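Local coordinates for sensor protein (Rhodopseudomonas palustris, PDB 2OOL) that senses light through a biliverdin chromophore held in this N-terminal chromophore-binding part, and probably relays the signal as a histidine kinase, at residues A170-V173 / R174-G178; R140-N143 / E144-S148; T83-S86 / A87-T91. All coordinates share one frame; numbering follows the deposited sequence. Where two conformers were deposited one is given.

Interaction 1. Residues A170-V173 / R174-G178; sequences ASEV and RRITG
Glu-172 and Arg-175 form a local i to i+3 salt bridge along the last turns of helix 162-177 of the GAF domain, where Thr-177 also turns back onto Val-173. NH1 of Arg-175 meets OE1 of Glu-172 at a short 2.5 Å. The carboxylate is approached on its anti side, while the oxygen lies close to the guanidinium plane. Glu-172 CG stands anti to the backbone N (chi1 173°), and a bend at chi2 then brings the carboxylate alongside the helix; its other oxygen, OE2, probably hydrogen-bonds Ser-148 OG of helix 142-157. A turn on from Glu-172, Ile-176 lays CG2 3.6 Å from Glu-172 OE2, an apolar branched side chain suited to facing Ala-313 and Ile-317 of helix 308-332. On the sheet side, Val-173 and Thr-177 both touch Ile-182. Thr-177 OG1 donates to Val-173 O at 2.7 Å from above the carbonyl plane, while Thr-177 N comes to the same oxygen from the other face at 3.0 Å. Gly-178 follows with positive phi, a conformation glycine adopts readily as the helix ends. Pairing with the arginine, with the serine as a probable second partner, would favour an ionised Glu-172 despite its burial.

Interaction 2. Residues R140-N143 / E144-S148; sequences RYTN and EFFRS
The Phe-146 ring carries Thr-142 on one face: the methyl CG2 sits over the CZ end and the carbonyl oxygen over the CG end. CG2 lies 4.0 Å from the ring centroid, 25° off the normal, a CH-pi contact, and Thr-142 O is 3.5 Å above the plane, offset toward the rim. The two side chains run side by side, pointing the same way. Because CG2 of Thr-142 is anti to the backbone N and OG1 anti to the carbonyl carbon (chi1 -52°), it is the methyl that is turned to the ring. Threonine suits the place because this methyl gives the ring a CH donor. The Tyr-141 ring has CB of the preceding Arg-140 over its centre. Over the Arg-147 guanidinium, toward its rim, lies CA of Glu-144. Phe-145 brings its CB to 3.0 Å from Thr-142 O, and its ring leads away to Ile-176 of helix 162-177.

Three i to i+4 backbone bonds fix the spacing of these side chains. Phe-145 N donates to Tyr-141 O at 2.9 Å, and Phe-146 N to Thr-142 O at 2.8 Å. Arg-147 N follows with Asn-143 O at 3.0 Å.

Across the dimer interface Thr-142 and Asn-143 pack on Phe-146 of the second subunit, Phe-145 packs on Arg-150 of that subunit and Phe-146 on its Leu-316. A phenylalanine suits position 146 because its broad apolar ring can take Thr-142 on one face while the side chain also meets an apolar leucine. These are the first two turns of helix 142-157, with Tyr-141 at the N-cap position, and the meeting of both phenylalanines with a second subunit is consistent with the helical-bundle dimer interface of bacteriophytochromes.

Interaction 3. Residues T83-S86 / A87-T91; sequences TAAS and AARLT
Successive i to i+4 backbone bonds open helix 84-94, from Ala-87 N to Thr-83 O at 2.9 Å, nearly straight at 176°, through Ala-88 N to Ala-84 O and Arg-89 N to Ala-85 O, to Leu-90 N with Ser-86 O. Thr-83 holds the N-cap position, and its OG1 is hydrogen-bonded to Ser-86 OG at 3.0 Å, a link between two hydroxyls in which either may be the donor. Ser-86 places OG anti to the carbonyl carbon (chi1 -71°), beside its own backbone N; this turns the hydroxyl back toward the start of the helix, and the same oxygen also takes a bond from Asp-108 N. Serine is short enough for this buried place and has a hydroxyl to meet both Thr-83 OG1 and Asp-108 N. Arg-89 folds back over the preceding turn through bends at chi2 and chi3, laying a face of its guanidinium over Ala-85 O, 4.0 Å from the plane. NH2 of Arg-89 comes to 3.3 Å from Ser-86 OG, and it makes a hydrogen bond to Arg-106 O. The short side chains of Ala-84, Ala-85 and Ala-88 leave the outer side of the helix slim, and Ala-87 fits close to Ala-79.

In the PAS domain the helix lies along the edge strand 105-111: Thr-83 meets Asp-108 and Val-110, Ser-86 meets Leu-107 and Arg-89 meets Ile-105, while Leu-90 reaches Leu-122 of the neighbouring strand 114-125.

Along the chain interaction 3 comes first, then interaction 2, then interaction 1. Interactions 1 and 2 lie on consecutive helices, 162-177 and 142-157, with centres about 13 Å apart, and they touch each other directly through both polar and apolar side chains. Interaction 3 stands apart in the PAS domain, its centre about 34 Å from that of interaction 1 and 29 Å from that of interaction 2. One helix thus flanks the PAS sheet, whereas helices 142-157 and 162-177 pack together; the second is part of the GAF domain, and the first also reaches the second subunit, which places interaction 2 at the dimer interface.

Interaction 1. Residues A170-V173 / R174-G178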
loop_
_atom_site.group_PDB
_atom_site.type_symbol
_atom_site.label_atom_id
_atom_site.label_comp_id
_atom_site.label_asym_id
_atom_site.label_seq_id
_atom_site.Cartn_x
_atom_site.Cartn_y
_atom_site.Cartn_z
ATOM N N ALA A 170 -5.085 -11.123 9.702
ATOM C CA ALA A 170 -4.500 -12.429 9.321
ATOM C C ALA A 170 -4.810 -12.777 7.891
ATOM O O ALA A 170 -3.939 -13.243 7.153
ATOM C CB ALA A 170 -4.978 -13.567 10.252
ATOM N N SER A 171 -6.066 -12.570 7.507
ATOM C CA SER A 171 -6.495 -12.869 6.147
ATOM C C SER A 171 -5.824 -11.978 5.092
ATOM O O SER A 171 -5.410 -12.453 4.046
ATOM C CB SER A 171 -8.042 -12.802 6.040
ATOM O OG SER A 171 -8.482 -11.491 6.345
ATOM N N GLU A 172 -5.663 -10.694 5.357
ATOM C CA GLU A 172 -4.904 -9.866 4.401
ATOM C C GLU A 172 -3.431 -10.273 4.318
ATOM O O GLU A 172 -2.846 -10.314 3.244
ATOM C CB GLU A 172 -5.001 -8.382 4.743
ATOM C CG GLU A 172 -4.056 -7.466 3.857
ATOM C CD GLU A 172 -4.592 -7.246 2.434
ATOM O OE1 GLU A 172 -5.706 -7.689 2.130
ATOM O OE2 GLU A 172 -3.911 -6.593 1.620
ATOM N N VAL A 173 -2.829 -10.577 5.450
ATOM C CA VAL A 173 -1.456 -11.072 5.462
ATOM C C VAL A 173 -1.337 -12.366 4.650
ATOM O O VAL A 173 -0.360 -12.553 3.926
ATOM C CB VAL A 173 -0.897 -11.216 6.913
ATOM C CG1 VAL A 173 0.351 -12.081 6.965
ATOM C CG2 VAL A 173 -0.544 -9.842 7.511
ATOM N N ARG A 174 -2.336 -13.245 4.724
ATOM C CA ARG A 174 -2.284 -14.472 3.946
ATOM C C ARG A 174 -2.407 -14.164 2.451
ATOM O O ARG A 174 -1.691 -14.742 1.637
ATOM C CB ARG A 174 -3.370 -15.476 4.362
ATOM C CG ARG A 174 -3.110 -16.837 3.781
ATOM C CD ARG A 174 -4.047 -17.943 4.320
ATOM N NE ARG A 174 -5.457 -17.795 3.947
ATOM C CZ ARG A 174 -6.015 -18.241 2.818
ATOM N NH1 ARG A 174 -5.298 -18.856 1.884
ATOM N NH2 ARG A 174 -7.314 -18.069 2.624
ATOM N N ARG A 175 -3.300 -13.238 2.117
ATOM C CA ARG A 175 -3.455 -12.733 0.747
ATOM C C ARG A 175 -2.142 -12.313 0.078
ATOM O O ARG A 175 -1.897 -12.649 -1.078
ATOM C CB ARG A 175 -4.370 -11.508 0.753
ATOM C CG ARG A 175 -5.205 -11.319 -0.507
ATOM C CD ARG A 175 -6.253 -10.228 -0.277
ATOM N NE ARG A 175 -7.470 -10.755 0.352
ATOM C CZ ARG A 175 -7.966 -10.432 1.556
ATOM N NH1 ARG A 175 -7.395 -9.532 2.338
ATOM N NH2 ARG A 175 -9.108 -11.007 1.956
ATOM N N ILE A 176 -1.294 -11.603 0.806
ATOM C CA ILE A 176 -0.140 -10.960 0.190
ATOM C C ILE A 176 1.148 -11.731 0.395
ATOM O O ILE A 176 2.126 -11.431 -0.268
ATOM C CB ILE A 176 0.003 -9.494 0.660
ATOM C CG1 ILE A 176 0.344 -9.426 2.152
ATOM C CG2 ILE A 176 -1.319 -8.704 0.369
ATOM C CD1 ILE A 176 0.542 -7.994 2.680
ATOM N N THR A 177 1.153 -12.718 1.287
ATOM C CA THR A 177 2.326 -13.556 1.529
ATOM C C THR A 177 2.235 -14.892 0.807
ATOM O O THR A 177 3.246 -15.502 0.486
ATOM C CB THR A 177 2.582 -13.814 3.060
ATOM O OG1 THR A 177 1.489 -14.494 3.682
ATOM C CG2 THR A 177 2.845 -12.522 3.822
ATOM N N GLY A 178 1.016 -15.368 0.588
ATOM C CA GLY A 178 0.794 -16.714 0.099
ATOM C C GLY A 178 1.090 -17.843 1.068
ATOM O O GLY A 178 1.089 -18.999 0.675
#

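Interaction 2. Residues R140-N143 / E144-S148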
loop_
_atom_site.group_PDB
_atom_site.type_symbol
_atom_site.label_atom_id
_atom_site.label_comp_id
_atom_site.label_asym_id
_atom_site.label_seq_id
_atom_site.Cartn_x
_atom_site.Cartn_y
_atom_site.Cartn_z
ATOM N N ARG A 140 3.948 -9.285 -10.320
ATOM C CA ARG A 140 3.357 -8.731 -11.517
ATOM C C ARG A 140 2.035 -8.006 -11.157
ATOM O O ARG A 140 1.276 -7.647 -12.073
ATOM C CB ARG A 140 3.111 -9.832 -12.572
ATOM C CG ARG A 140 4.203 -10.947 -12.680
ATOM C CD ARG A 140 3.729 -12.045 -13.690
ATOM N NE ARG A 140 4.512 -13.302 -13.686
ATOM C CZ ARG A 140 4.218 -14.369 -14.441
ATOM N NH1 ARG A 140 3.161 -14.337 -15.249
ATOM N NH2 ARG A 140 4.967 -15.473 -14.390
ATOM N N TYR A 141 1.763 -7.794 -9.856
ATOM C CA TYR A 141 0.413 -7.352 -9.380
ATOM C C TYR A 141 0.444 -6.310 -8.243
ATOM O O TYR A 141 -0.324 -6.418 -7.263
ATOM C CB TYR A 141 -0.426 -8.600 -8.968
ATOM C CG TYR A 141 -0.515 -9.598 -10.109
ATOM C CD1 TYR A 141 -1.031 -9.199 -11.344
ATOM C CD2 TYR A 141 -0.024 -10.905 -9.990
ATOM C CE1 TYR A 141 -1.092 -10.073 -12.431
ATOM C CE2 TYR A 141 -0.081 -11.806 -11.096
ATOM C CZ TYR A 141 -0.609 -11.368 -12.302
ATOM O OH TYR A 141 -0.682 -12.187 -13.415
ATOM N N THR A 142 1.318 -5.303 -8.404
ATOM C CA THR A 142 1.583 -4.310 -7.364
ATOM C C THR A 142 0.387 -3.356 -7.165
ATOM O O THR A 142 0.051 -3.021 -6.019
ATOM C CB THR A 142 2.915 -3.497 -7.627
ATOM O OG1 THR A 142 4.016 -4.393 -7.861
ATOM C CG2 THR A 142 3.258 -2.582 -6.438
ATOM N N ASN A 143 -0.285 -2.959 -8.248
ATOM C CA ASN A 143 -1.504 -2.117 -8.119
ATOM C C ASN A 143 -2.657 -2.804 -7.313
ATOM O O ASN A 143 -3.260 -2.185 -6.416
ATOM C CB ASN A 143 -1.976 -1.610 -9.489
ATOM C CG ASN A 143 -1.075 -0.478 -10.043
ATOM O OD1 ASN A 143 -0.682 0.445 -9.320
ATOM N ND2 ASN A 143 -0.769 -0.548 -11.335
ATOM N N GLU A 144 -2.921 -4.068 -7.634
ATOM C CA GLU A 144 -3.809 -4.920 -6.836
ATOM C C GLU A 144 -3.323 -5.021 -5.387
ATOM O O GLU A 144 -4.107 -4.969 -4.442
ATOM C CB GLU A 144 -3.888 -6.333 -7.430
ATOM C CG GLU A 144 -4.355 -6.403 -8.887
ATOM C CD GLU A 144 -4.629 -7.829 -9.351
ATOM O OE1 GLU A 144 -4.716 -8.749 -8.500
ATOM O OE2 GLU A 144 -4.756 -8.027 -10.578
ATOM N N PHE A 145 -2.020 -5.188 -5.223
ATOM C CA PHE A 145 -1.415 -5.251 -3.913
ATOM C C PHE A 145 -1.749 -4.010 -3.088
ATOM O O PHE A 145 -2.224 -4.151 -1.969
ATOM C CB PHE A 145 0.096 -5.368 -4.094
ATOM C CG PHE A 145 0.866 -5.401 -2.830
ATOM C CD1 PHE A 145 0.943 -6.561 -2.087
ATOM C CD2 PHE A 145 1.603 -4.297 -2.426
ATOM C CE1 PHE A 145 1.707 -6.606 -0.927
ATOM C CE2 PHE A 145 2.399 -4.345 -1.260
ATOM C CZ PHE A 145 2.433 -5.501 -0.517
ATOM N N PHE A 146 -1.507 -2.818 -3.647
ATOM C CA PHE A 146 -1.806 -1.569 -2.946
ATOM C C PHE A 146 -3.298 -1.460 -2.587
ATOM O O PHE A 146 -3.663 -1.030 -1.493
ATOM C CB PHE A 146 -1.444 -0.347 -3.784
ATOM C CG PHE A 146 0.034 -0.118 -3.976
ATOM C CD1 PHE A 146 0.994 -0.704 -3.169
ATOM C CD2 PHE A 146 0.454 0.734 -4.986
ATOM C CE1 PHE A 146 2.351 -0.456 -3.392
ATOM C CE2 PHE A 146 1.773 0.979 -5.209
ATOM C CZ PHE A 146 2.738 0.391 -4.405
ATOM N N ARG A 147 -4.152 -1.831 -3.525
ATOM C CA ARG A 147 -5.596 -1.797 -3.305
ATOM C C ARG A 147 -6.002 -2.685 -2.135
ATOM O O ARG A 147 -6.749 -2.240 -1.272
ATOM C CB ARG A 147 -6.335 -2.223 -4.596
ATOM C CG ARG A 147 -7.819 -2.402 -4.472
ATOM C CD ARG A 147 -8.372 -2.826 -5.804
ATOM N NE ARG A 147 -8.007 -4.202 -6.139
ATOM C CZ ARG A 147 -7.852 -4.677 -7.381
ATOM N NH1 ARG A 147 -7.995 -3.897 -8.450
ATOM N NH2 ARG A 147 -7.531 -5.955 -7.559
ATOM N N SER A 148 -5.471 -3.912 -2.084
ATOM C CA SER A 148 -5.811 -4.824 -0.981
ATOM C C SER A 148 -5.328 -4.280 0.368
ATOM O O SER A 148 -6.079 -4.294 1.333
ATOM C CB SER A 148 -5.324 -6.282 -1.210
ATOM O OG SER A 148 -3.920 -6.391 -1.151
#

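Interaction 3. Residues T83-S86 / A87-T91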
loop_
_atom_site.group_PDB
_atom_site.type_symbol
_atom_site.label_atom_id
_atom_site.label_comp_id
_atom_site.label_asym_id
_atom_site.label_seq_id
_atom_site.Cartn_x
_atom_site.Cartn_y
_atom_site.Cartn_z
ATOM N N THR A 83 28.042 -2.118 -9.690
ATOM C CA THR A 83 28.030 -1.271 -10.878
ATOM C C THR A 83 28.203 0.155 -10.379
ATOM O O THR A 83 27.977 0.427 -9.226
ATOM C CB THR A 83 26.687 -1.395 -11.674
ATOM O OG1 THR A 83 25.586 -0.946 -10.863
ATOM C CG2 THR A 83 26.440 -2.851 -12.061
ATOM N N ALA A 84 28.590 1.055 -11.262
ATOM C CA ALA A 84 28.764 2.462 -10.934
ATOM C C ALA A 84 27.504 3.053 -10.349
ATOM O O ALA A 84 27.553 3.617 -9.267
ATOM C CB ALA A 84 29.201 3.242 -12.168
ATOM N N ALA A 85 26.372 2.908 -11.027
ATOM C CA ALA A 85 25.087 3.374 -10.473
ATOM C C ALA A 85 24.795 2.842 -9.073
ATOM O O ALA A 85 24.219 3.564 -8.270
ATOM C CB ALA A 85 23.934 3.013 -11.401
ATOM N N SER A 86 25.146 1.576 -8.804
ATOM C CA SER A 86 24.844 0.930 -7.519
ATOM C C SER A 86 25.808 1.454 -6.430
ATOM O O SER A 86 25.374 1.687 -5.317
ATOM C CB SER A 86 24.953 -0.600 -7.603
ATOM O OG SER A 86 23.881 -1.141 -8.363
ATOM N N ALA A 87 27.096 1.560 -6.753
ATOM C CA ALA A 87 28.090 2.292 -5.936
ATOM C C ALA A 87 27.548 3.665 -5.552
ATOM O O ALA A 87 27.485 3.992 -4.388
ATOM C CB ALA A 87 29.427 2.447 -6.690
ATOM N N ALA A 88 27.105 4.441 -6.538
ATOM C CA ALA A 88 26.576 5.782 -6.268
ATOM C C ALA A 88 25.414 5.754 -5.316
ATOM O O ALA A 88 25.355 6.560 -4.393
ATOM C CB ALA A 88 26.176 6.489 -7.564
ATOM N N ARG A 89 24.487 4.815 -5.556
ATOM C CA ARG A 89 23.263 4.676 -4.790
ATOM C C ARG A 89 23.500 4.267 -3.327
ATOM O O ARG A 89 22.821 4.756 -2.419
ATOM C CB ARG A 89 22.374 3.628 -5.478
ATOM C CG ARG A 89 20.902 3.862 -5.352
ATOM C CD ARG A 89 20.152 3.445 -6.652
ATOM N NE ARG A 89 20.553 2.113 -7.107
ATOM C CZ ARG A 89 20.613 1.717 -8.379
ATOM N NH1 ARG A 89 20.320 2.536 -9.369
ATOM N NH2 ARG A 89 21.011 0.483 -8.661
ATOM N N LEU A 90 24.425 3.335 -3.120
ATOM C CA LEU A 90 24.853 2.926 -1.785
ATOM C C LEU A 90 25.462 4.123 -1.051
ATOM O O LEU A 90 25.022 4.493 0.046
ATOM C CB LEU A 90 25.865 1.801 -1.892
ATOM C CG LEU A 90 26.460 1.197 -0.614
ATOM C CD1 LEU A 90 25.386 0.647 0.337
ATOM C CD2 LEU A 90 27.470 0.101 -0.966
ATOM N N THR A 91 26.441 4.753 -1.694
ATOM C CA THR A 91 27.102 5.934 -1.120
ATOM C C THR A 91 26.052 7.003 -0.772
ATOM O O THR A 91 25.979 7.410 0.369
ATOM C CB THR A 91 28.202 6.436 -2.023
ATOM O OG1 THR A 91 29.178 5.396 -2.192
ATOM C CG2 THR A 91 28.894 7.622 -1.422
#